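Local atomic coordinates of DNA mismatch repair protein MUTS (Thermus aquaticus, PDB entry 1EWQ), a protein that recognises mismatched DNA and, with a weak ATPase activity, takes part in DNA mismatch repair. Residues D38-F43 / V94-E99; R52-V57 / E79-R84. All coordinates share one frame; numbering follows the deposited sequence.

Contact 1: D38-F43 / V94-E99; sequences DFYECF and VADQVE. With nucleotides of chain A; nucleotides of chain B.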
loop_
_atom_site.group_PDB
_atom_site.type_symbol
_atom_site.label_atom_id
_atom_site.label_comp_id
_atom_site.label_asym_id
_atom_site.label_seq_id
_atom_site.Cartn_x
_atom_site.Cartn_y
_atom_site.Cartn_z
ATOM N N ASP C 38 -13.911 25.044 -17.016
ATOM C CA ASP C 38 -12.557 24.572 -16.730
ATOM C C ASP C 38 -12.493 23.512 -15.632
ATOM O O ASP C 38 -11.468 23.359 -14.966
ATOM C CB ASP C 38 -11.661 25.746 -16.356
ATOM C CG ASP C 38 -11.559 26.766 -17.463
ATOM O OD1 ASP C 38 -11.205 26.388 -18.602
ATOM O OD2 ASP C 38 -11.836 27.949 -17.195
ATOM N N PHE C 39 -13.590 22.785 -15.444
ATOM C CA PHE C 39 -13.646 21.733 -14.441
ATOM C C PHE C 39 -14.354 20.481 -14.951
ATOM O O PHE C 39 -15.277 20.568 -15.759
ATOM C CB PHE C 39 -14.386 22.212 -13.182
ATOM C CG PHE C 39 -13.605 23.171 -12.331
ATOM C CD1 PHE C 39 -13.469 24.503 -12.703
ATOM C CD2 PHE C 39 -13.006 22.739 -11.148
ATOM C CE1 PHE C 39 -12.748 25.393 -11.914
ATOM C CE2 PHE C 39 -12.279 23.624 -10.349
ATOM C CZ PHE C 39 -12.152 24.956 -10.736
ATOM N N TYR C 40 -13.901 19.322 -14.480
ATOM C CA TYR C 40 -14.518 18.037 -14.800
ATOM C C TYR C 40 -15.296 17.765 -13.525
ATOM O O TYR C 40 -14.704 17.544 -12.465
ATOM C CB TYR C 40 -13.470 16.939 -14.986
ATOM C CG TYR C 40 -12.938 16.833 -16.382
ATOM C CD1 TYR C 40 -11.582 17.009 -16.644
ATOM C CD2 TYR C 40 -13.789 16.548 -17.449
ATOM C CE1 TYR C 40 -11.080 16.903 -17.941
ATOM C CE2 TYR C 40 -13.304 16.438 -18.750
ATOM C CZ TYR C 40 -11.945 16.615 -18.986
ATOM O OH TYR C 40 -11.455 16.487 -20.263
ATOM N N GLU C 41 -16.618 17.783 -13.619
ATOM C CA GLU C 41 -17.446 17.595 -12.436
ATOM C C GLU C 41 -18.236 16.295 -12.376
ATOM O O GLU C 41 -18.459 15.627 -13.390
ATOM C CB GLU C 41 -18.403 18.784 -12.305
ATOM C CG GLU C 41 -17.803 20.101 -12.786
ATOM C CD GLU C 41 -18.764 21.271 -12.671
ATOM O OE1 GLU C 41 -19.955 21.109 -13.012
ATOM O OE2 GLU C 41 -18.325 22.361 -12.248
ATOM N N CYS C 42 -18.651 15.954 -11.161
ATOM C CA CYS C 42 -19.447 14.762 -10.890
ATOM C C CYS C 42 -20.556 15.222 -9.960
ATOM O O CYS C 42 -20.350 16.130 -9.157
ATOM C CB CYS C 42 -18.611 13.691 -10.183
ATOM S SG CYS C 42 -17.274 13.007 -11.169
ATOM N N PHE C 43 -21.727 14.601 -10.068
ATOM C CA PHE C 43 -22.858 14.965 -9.218
ATOM C C PHE C 43 -23.440 13.744 -8.498
ATOM O O PHE C 43 -23.039 12.611 -8.760
ATOM C CB PHE C 43 -23.945 15.654 -10.055
ATOM C CG PHE C 43 -23.437 16.803 -10.886
ATOM C CD1 PHE C 43 -23.098 16.620 -12.222
ATOM C CD2 PHE C 43 -23.277 18.066 -10.327
ATOM C CE1 PHE C 43 -22.608 17.679 -12.986
ATOM C CE2 PHE C 43 -22.787 19.127 -11.083
ATOM C CZ PHE C 43 -22.454 18.931 -12.412
ATOM N N VAL C 94 -14.563 10.071 -20.115
ATOM C CA VAL C 94 -14.330 11.503 -20.228
ATOM C C VAL C 94 -15.312 12.172 -21.171
ATOM O O VAL C 94 -15.318 11.907 -22.373
ATOM C CB VAL C 94 -12.892 11.786 -20.717
ATOM C CG1 VAL C 94 -12.702 13.273 -20.985
ATOM C CG2 VAL C 94 -11.902 11.314 -19.669
ATOM N N ALA C 95 -16.148 13.036 -20.613
ATOM C CA ALA C 95 -17.124 13.764 -21.400
ATOM C C ALA C 95 -16.657 15.209 -21.493
ATOM O O ALA C 95 -16.580 15.909 -20.485
ATOM C CB ALA C 95 -18.481 13.691 -20.740
ATOM N N ASP C 96 -16.325 15.648 -22.702
ATOM C CA ASP C 96 -15.868 17.019 -22.907
ATOM C C ASP C 96 -16.886 17.854 -23.670
ATOM O O ASP C 96 -17.907 17.349 -24.142
ATOM C CB ASP C 96 -14.551 17.046 -23.692
ATOM C CG ASP C 96 -13.414 16.358 -22.962
ATOM O OD1 ASP C 96 -13.254 16.604 -21.752
ATOM O OD2 ASP C 96 -12.675 15.588 -23.609
ATOM N N GLN C 97 -16.591 19.144 -23.781
ATOM C CA GLN C 97 -17.433 20.061 -24.524
ATOM C C GLN C 97 -16.897 19.997 -25.949
ATOM O O GLN C 97 -15.780 20.426 -26.228
ATOM C CB GLN C 97 -17.321 21.472 -23.937
ATOM C CG GLN C 97 -17.931 21.572 -22.543
ATOM C CD GLN C 97 -17.787 22.942 -21.912
ATOM O OE1 GLN C 97 -18.403 23.229 -20.888
ATOM N NE2 GLN C 97 -16.966 23.793 -22.516
ATOM N N VAL C 98 -17.702 19.428 -26.837
ATOM C CA VAL C 98 -17.337 19.245 -28.238
ATOM C C VAL C 98 -17.624 20.467 -29.106
ATOM O O VAL C 98 -17.160 20.564 -30.242
ATOM C CB VAL C 98 -18.100 18.034 -28.811
ATOM C CG1 VAL C 98 -17.732 17.809 -30.270
ATOM C CG2 VAL C 98 -17.785 16.800 -27.980
ATOM N N GLU C 99 -18.375 21.408 -28.552
ATOM C CA GLU C 99 -18.755 22.606 -29.278
ATOM C C GLU C 99 -18.310 23.875 -28.567
ATOM O O GLU C 99 -18.649 24.089 -27.402
ATOM C CB GLU C 99 -20.271 22.600 -29.436
ATOM C CG GLU C 99 -20.864 23.830 -30.060
ATOM C CD GLU C 99 -22.365 23.709 -30.186
ATOM O OE1 GLU C 99 -23.025 23.450 -29.152
ATOM O OE2 GLU C 99 -22.880 23.872 -31.316
ATOM P P DT A 13 -16.658 25.614 -3.345
ATOM O OP1 DT A 13 -17.062 25.235 -1.966
ATOM O OP2 DT A 13 -16.136 26.979 -3.613
ATOM O "O5'" DT A 13 -15.593 24.565 -3.867
ATOM C "C5'" DT A 13 -15.698 24.146 -5.209
ATOM C "C4'" DT A 13 -15.093 22.783 -5.403
ATOM O "O4'" DT A 13 -15.656 22.315 -6.640
ATOM C "C3'" DT A 13 -13.582 22.829 -5.606
ATOM O "O3'" DT A 13 -12.950 21.640 -5.118
ATOM C "C2'" DT A 13 -13.430 23.014 -7.106
ATOM C "C1'" DT A 13 -14.725 22.456 -7.699
ATOM N N1 DT A 13 -15.356 23.320 -8.721
ATOM C C2 DT A 13 -16.205 22.727 -9.628
ATOM O O2 DT A 13 -16.483 21.540 -9.603
ATOM N N3 DT A 13 -16.722 23.580 -10.569
ATOM C C4 DT A 13 -16.488 24.933 -10.688
ATOM O O4 DT A 13 -17.001 25.560 -11.605
ATOM C C5 DT A 13 -15.617 25.499 -9.686
ATOM C C7 DT A 13 -15.340 26.969 -9.710
ATOM C C6 DT A 13 -15.095 24.675 -8.768
ATOM P P DG A 14 -11.671 21.764 -4.146
ATOM O OP1 DG A 14 -11.340 20.404 -3.642
ATOM O OP2 DG A 14 -11.904 22.867 -3.182
ATOM O "O5'" DG A 14 -10.502 22.233 -5.112
ATOM C "C5'" DG A 14 -10.151 21.476 -6.258
ATOM C "C4'" DG A 14 -9.168 22.255 -7.095
ATOM O "O4'" DG A 14 -9.842 23.382 -7.703
ATOM C "C3'" DG A 14 -7.999 22.836 -6.302
ATOM O "O3'" DG A 14 -6.809 22.747 -7.085
ATOM C "C2'" DG A 14 -8.412 24.280 -6.061
ATOM C "C1'" DG A 14 -9.259 24.612 -7.284
ATOM N N9 DG A 14 -10.353 25.547 -7.019
ATOM C C8 DG A 14 -11.212 25.515 -5.947
ATOM N N7 DG A 14 -12.112 26.460 -5.981
ATOM C C5 DG A 14 -11.829 27.165 -7.144
ATOM C C6 DG A 14 -12.478 28.295 -7.713
ATOM O O6 DG A 14 -13.459 28.919 -7.289
ATOM N N1 DG A 14 -11.875 28.685 -8.905
ATOM C C2 DG A 14 -10.795 28.064 -9.482
ATOM N N2 DG A 14 -10.382 28.573 -10.653
ATOM N N3 DG A 14 -10.173 27.019 -8.956
ATOM C C4 DG A 14 -10.744 26.621 -7.796
ATOM P P DC B 12 -13.145 32.620 -18.282
ATOM O OP1 DC B 12 -11.939 32.236 -19.048
ATOM O OP2 DC B 12 -13.839 33.901 -18.591
ATOM O "O5'" DC B 12 -14.182 31.419 -18.401
ATOM C "C5'" DC B 12 -13.715 30.074 -18.359
ATOM C "C4'" DC B 12 -14.873 29.108 -18.392
ATOM O "O4'" DC B 12 -15.626 29.194 -17.161
ATOM C "C3'" DC B 12 -15.874 29.313 -19.524
ATOM O "O3'" DC B 12 -16.273 28.025 -19.998
ATOM C "C2'" DC B 12 -17.024 30.047 -18.851
ATOM C "C1'" DC B 12 -16.984 29.521 -17.417
ATOM N N1 DC B 12 -17.387 30.493 -16.384
ATOM C C2 DC B 12 -18.013 30.026 -15.216
ATOM O O2 DC B 12 -18.294 28.826 -15.121
ATOM N N3 DC B 12 -18.299 30.901 -14.225
ATOM C C4 DC B 12 -18.012 32.194 -14.373
ATOM N N4 DC B 12 -18.299 33.014 -13.361
ATOM C C5 DC B 12 -17.417 32.705 -15.567
ATOM C C6 DC B 12 -17.125 31.826 -16.539
#
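Tyr40 and Asp96, whose CA atoms are 8.3 Å apart, link strands 39-43 and 94-97, which run at 124° to each other and are separated in the sheet by strand 31-36. The side chains span the gap. With CG anti to the carbonyl carbon (chi1 -88°), the Tyr40 ring stretches past Gln35 of the intervening strand, and its OH donates a hydrogen bond to Asp96 OD1. The modelled 2.3 Å between Tyr40 OH and Asp96 OD1 is very short, so its exact length is doubtful. OD1 arrives at the ring's edge, in its plane, while the carboxylate plane is turned 47° from the ring. Val94 CG1 packs obliquely on the phenol, 3.9 Å from Tyr40 CE2. The neighbours of Tyr40 face the DNA. The Phe39 ring lies against one face of thymine DT13 of chain A, with CE2 3.4 Å from C6, and its CZ edge approaches DG14 of chain A. Glu41 OE2 accepts a nearly straight bond from N3 of DT13 (2.6 Å). Phe39 and Glu41 flanking Tyr40 form the Phe-X-Glu mismatch-recognition motif of bacterial MutS and its eukaryotic relative MSH6.

Contact 2: R52-V57 / E79-R84; sequences RALGLV and EAYAER. With nucleotides of chain A.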
loop_
_atom_site.group_PDB
_atom_site.type_symbol
_atom_site.label_atom_id
_atom_site.label_comp_id
_atom_site.label_asym_id
_atom_site.label_seq_id
_atom_site.Cartn_x
_atom_site.Cartn_y
_atom_site.Cartn_z
ATOM N N ARG C 52 -14.340 11.852 -2.101
ATOM C CA ARG C 52 -13.568 11.065 -1.150
ATOM C C ARG C 52 -12.374 10.381 -1.806
ATOM O O ARG C 52 -11.290 10.313 -1.219
ATOM C CB ARG C 52 -14.450 10.025 -0.453
ATOM C CG ARG C 52 -14.716 8.756 -1.224
ATOM C CD ARG C 52 -15.362 7.730 -0.296
ATOM N NE ARG C 52 -16.646 8.193 0.226
ATOM C CZ ARG C 52 -17.803 8.089 -0.425
ATOM N NH1 ARG C 52 -17.844 7.528 -1.630
ATOM N NH2 ARG C 52 -18.923 8.552 0.125
ATOM N N ALA C 53 -12.571 9.886 -3.024
ATOM C CA ALA C 53 -11.499 9.218 -3.751
ATOM C C ALA C 53 -10.266 10.108 -3.867
ATOM O O ALA C 53 -9.139 9.635 -3.732
ATOM C CB ALA C 53 -11.981 8.817 -5.135
ATOM N N LEU C 54 -10.482 11.397 -4.109
ATOM C CA LEU C 54 -9.380 12.336 -4.261
ATOM C C LEU C 54 -9.274 13.322 -3.105
ATOM O O LEU C 54 -8.444 14.231 -3.131
ATOM C CB LEU C 54 -9.530 13.100 -5.578
ATOM C CG LEU C 54 -9.589 12.232 -6.837
ATOM C CD1 LEU C 54 -9.850 13.118 -8.046
ATOM C CD2 LEU C 54 -8.280 11.455 -6.995
ATOM N N GLY C 55 -10.109 13.138 -2.088
ATOM C CA GLY C 55 -10.070 14.033 -0.947
ATOM C C GLY C 55 -10.324 15.469 -1.360
ATOM O O GLY C 55 -9.599 16.384 -0.961
ATOM N N LEU C 56 -11.356 15.662 -2.174
ATOM C CA LEU C 56 -11.729 16.984 -2.657
ATOM C C LEU C 56 -12.837 17.559 -1.776
ATOM O O LEU C 56 -13.450 16.849 -0.977
ATOM C CB LEU C 56 -12.240 16.896 -4.102
ATOM C CG LEU C 56 -11.355 16.242 -5.170
ATOM C CD1 LEU C 56 -12.165 16.083 -6.452
ATOM C CD2 LEU C 56 -10.100 17.074 -5.419
ATOM N N VAL C 57 -13.083 18.854 -1.915
ATOM C CA VAL C 57 -14.142 19.496 -1.159
ATOM C C VAL C 57 -15.443 19.075 -1.829
ATOM O O VAL C 57 -15.536 19.055 -3.060
ATOM C CB VAL C 57 -14.015 21.031 -1.213
ATOM C CG1 VAL C 57 -15.215 21.678 -0.543
ATOM C CG2 VAL C 57 -12.729 21.466 -0.531
ATOM N N GLU C 79 -4.827 14.810 -16.237
ATOM C CA GLU C 79 -4.022 13.591 -16.232
ATOM C C GLU C 79 -3.523 13.214 -14.835
ATOM O O GLU C 79 -3.580 12.048 -14.451
ATOM C CB GLU C 79 -2.837 13.717 -17.209
ATOM C CG GLU C 79 -3.243 13.685 -18.687
ATOM C CD GLU C 79 -2.059 13.577 -19.632
ATOM O OE1 GLU C 79 -0.927 13.367 -19.151
ATOM O OE2 GLU C 79 -2.252 13.690 -20.863
ATOM N N ALA C 80 -3.051 14.196 -14.070
ATOM C CA ALA C 80 -2.550 13.925 -12.727
ATOM C C ALA C 80 -3.629 13.293 -11.862
ATOM O O ALA C 80 -3.363 12.345 -11.129
ATOM C CB ALA C 80 -2.042 15.214 -12.079
ATOM N N TYR C 81 -4.847 13.827 -11.942
ATOM C CA TYR C 81 -5.968 13.298 -11.166
ATOM C C TYR C 81 -6.367 11.919 -11.688
ATOM O O TYR C 81 -6.657 11.013 -10.913
ATOM C CB TYR C 81 -7.171 14.241 -11.252
ATOM C CG TYR C 81 -7.097 15.474 -10.371
ATOM C CD1 TYR C 81 -7.175 15.375 -8.977
ATOM C CD2 TYR C 81 -6.995 16.749 -10.934
ATOM C CE1 TYR C 81 -7.163 16.524 -8.170
ATOM C CE2 TYR C 81 -6.979 17.900 -10.138
ATOM C CZ TYR C 81 -7.070 17.784 -8.763
ATOM O OH TYR C 81 -7.111 18.929 -7.993
ATOM N N ALA C 82 -6.386 11.766 -13.009
ATOM C CA ALA C 82 -6.749 10.487 -13.612
ATOM C C ALA C 82 -5.745 9.430 -13.170
ATOM O O ALA C 82 -6.127 8.311 -12.822
ATOM C CB ALA C 82 -6.755 10.603 -15.123
ATOM N N GLU C 83 -4.462 9.796 -13.186
ATOM C CA GLU C 83 -3.397 8.885 -12.773
ATOM C C GLU C 83 -3.781 8.286 -11.426
ATOM O O GLU C 83 -3.724 7.070 -11.229
ATOM C CB GLU C 83 -2.063 9.640 -12.645
ATOM C CG GLU C 83 -0.853 8.766 -12.280
ATOM C CD GLU C 83 0.436 9.573 -12.112
ATOM O OE1 GLU C 83 0.858 10.265 -13.070
ATOM O OE2 GLU C 83 1.033 9.518 -11.015
ATOM N N ARG C 84 -4.194 9.150 -10.504
ATOM C CA ARG C 84 -4.576 8.695 -9.181
ATOM C C ARG C 84 -5.815 7.820 -9.208
ATOM O O ARG C 84 -5.835 6.760 -8.594
ATOM C CB ARG C 84 -4.794 9.884 -8.241
ATOM C CG ARG C 84 -3.508 10.456 -7.649
ATOM C CD ARG C 84 -3.814 11.291 -6.419
ATOM N NE ARG C 84 -4.414 12.572 -6.767
ATOM C CZ ARG C 84 -5.117 13.325 -5.926
ATOM N NH1 ARG C 84 -5.320 12.928 -4.676
ATOM N NH2 ARG C 84 -5.610 14.485 -6.336
ATOM P P DG A 14 -11.671 21.764 -4.146
ATOM O OP1 DG A 14 -11.340 20.404 -3.642
ATOM O OP2 DG A 14 -11.904 22.867 -3.182
ATOM O "O5'" DG A 14 -10.502 22.233 -5.112
ATOM C "C5'" DG A 14 -10.151 21.476 -6.258
ATOM C "C4'" DG A 14 -9.168 22.255 -7.095
ATOM O "O4'" DG A 14 -9.842 23.382 -7.703
ATOM C "C3'" DG A 14 -7.999 22.836 -6.302
ATOM O "O3'" DG A 14 -6.809 22.747 -7.085
ATOM C "C2'" DG A 14 -8.412 24.280 -6.061
ATOM C "C1'" DG A 14 -9.259 24.612 -7.284
ATOM N N9 DG A 14 -10.353 25.547 -7.019
ATOM C C8 DG A 14 -11.212 25.515 -5.947
ATOM N N7 DG A 14 -12.112 26.460 -5.981
ATOM C C5 DG A 14 -11.829 27.165 -7.144
ATOM C C6 DG A 14 -12.478 28.295 -7.713
ATOM O O6 DG A 14 -13.459 28.919 -7.289
ATOM N N1 DG A 14 -11.875 28.685 -8.905
ATOM C C2 DG A 14 -10.795 28.064 -9.482
ATOM N N2 DG A 14 -10.382 28.573 -10.653
ATOM N N3 DG A 14 -10.173 27.019 -8.956
ATOM C C4 DG A 14 -10.744 26.621 -7.796
HETATM O O HOH W 1 -7.006 15.905 -4.583
#
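Leu54 packs on Tyr81 and Arg84 where the C-terminal end of helix 44-54 meets helix 78-87, a partly buried helix-to-helix contact in the N-terminal domain beside the DNA backbone. The two methyls of Leu54 divide the work. CD1 leans obliquely on the Tyr81 ring, 3.6 Å from CD1 of Tyr81, while CD2 sits over the centre of the Arg84 guanidinium, 3.8 Å from CZ. A bend at chi3 (-74°) folds the end of Arg84 round to present that flat face to the methyl. In the guanidinium plane, a water accepts from Arg84 NH2 (2.7 Å) and donates to Leu54 O (2.6 Å), joining the two helices through a backbone carbonyl. A lysine in place of Arg84 has no flat guanidinium, so Leu54 CD2 would probably lose its planar partner and the water would be less firmly held beside Leu54 O. Gly55, with positive phi, ends the first helix in a Schellman motif, and its O is hydrogen-bonded to Arg76 of the second subunit. Beyond the turn, Leu56 CD2 reaches Tyr81 CE1 at 4.1 Å, and Val57 N gives a straight bond to OP1 of DG14 of chain A (2.9 Å, 174°). Because the bond from Val57 N goes to a phosphate and not to a base, this part of the grip on DNA is probably independent of sequence.

How the contacts relate
Both contacts belong to MutS domain I, with centres about 15 Å apart and nearest atoms about 7 Å apart, so they do not touch. Strand 39-43 leads directly into helix 44-54, and helix 78-87 is followed by strand 92-97; the two segments of contact 2 therefore come between those of contact 1 along the chain. Contact 1 spans the mixed sheet across strand 31-36, whereas contact 2 joins the helices that follow or precede its strands. Strand 67-74 lies against side chains of both. Each contact meets DG14 of chain A, the first near the base and the second at the phosphate, so one small domain addresses both the bases and the backbone of the heteroduplex.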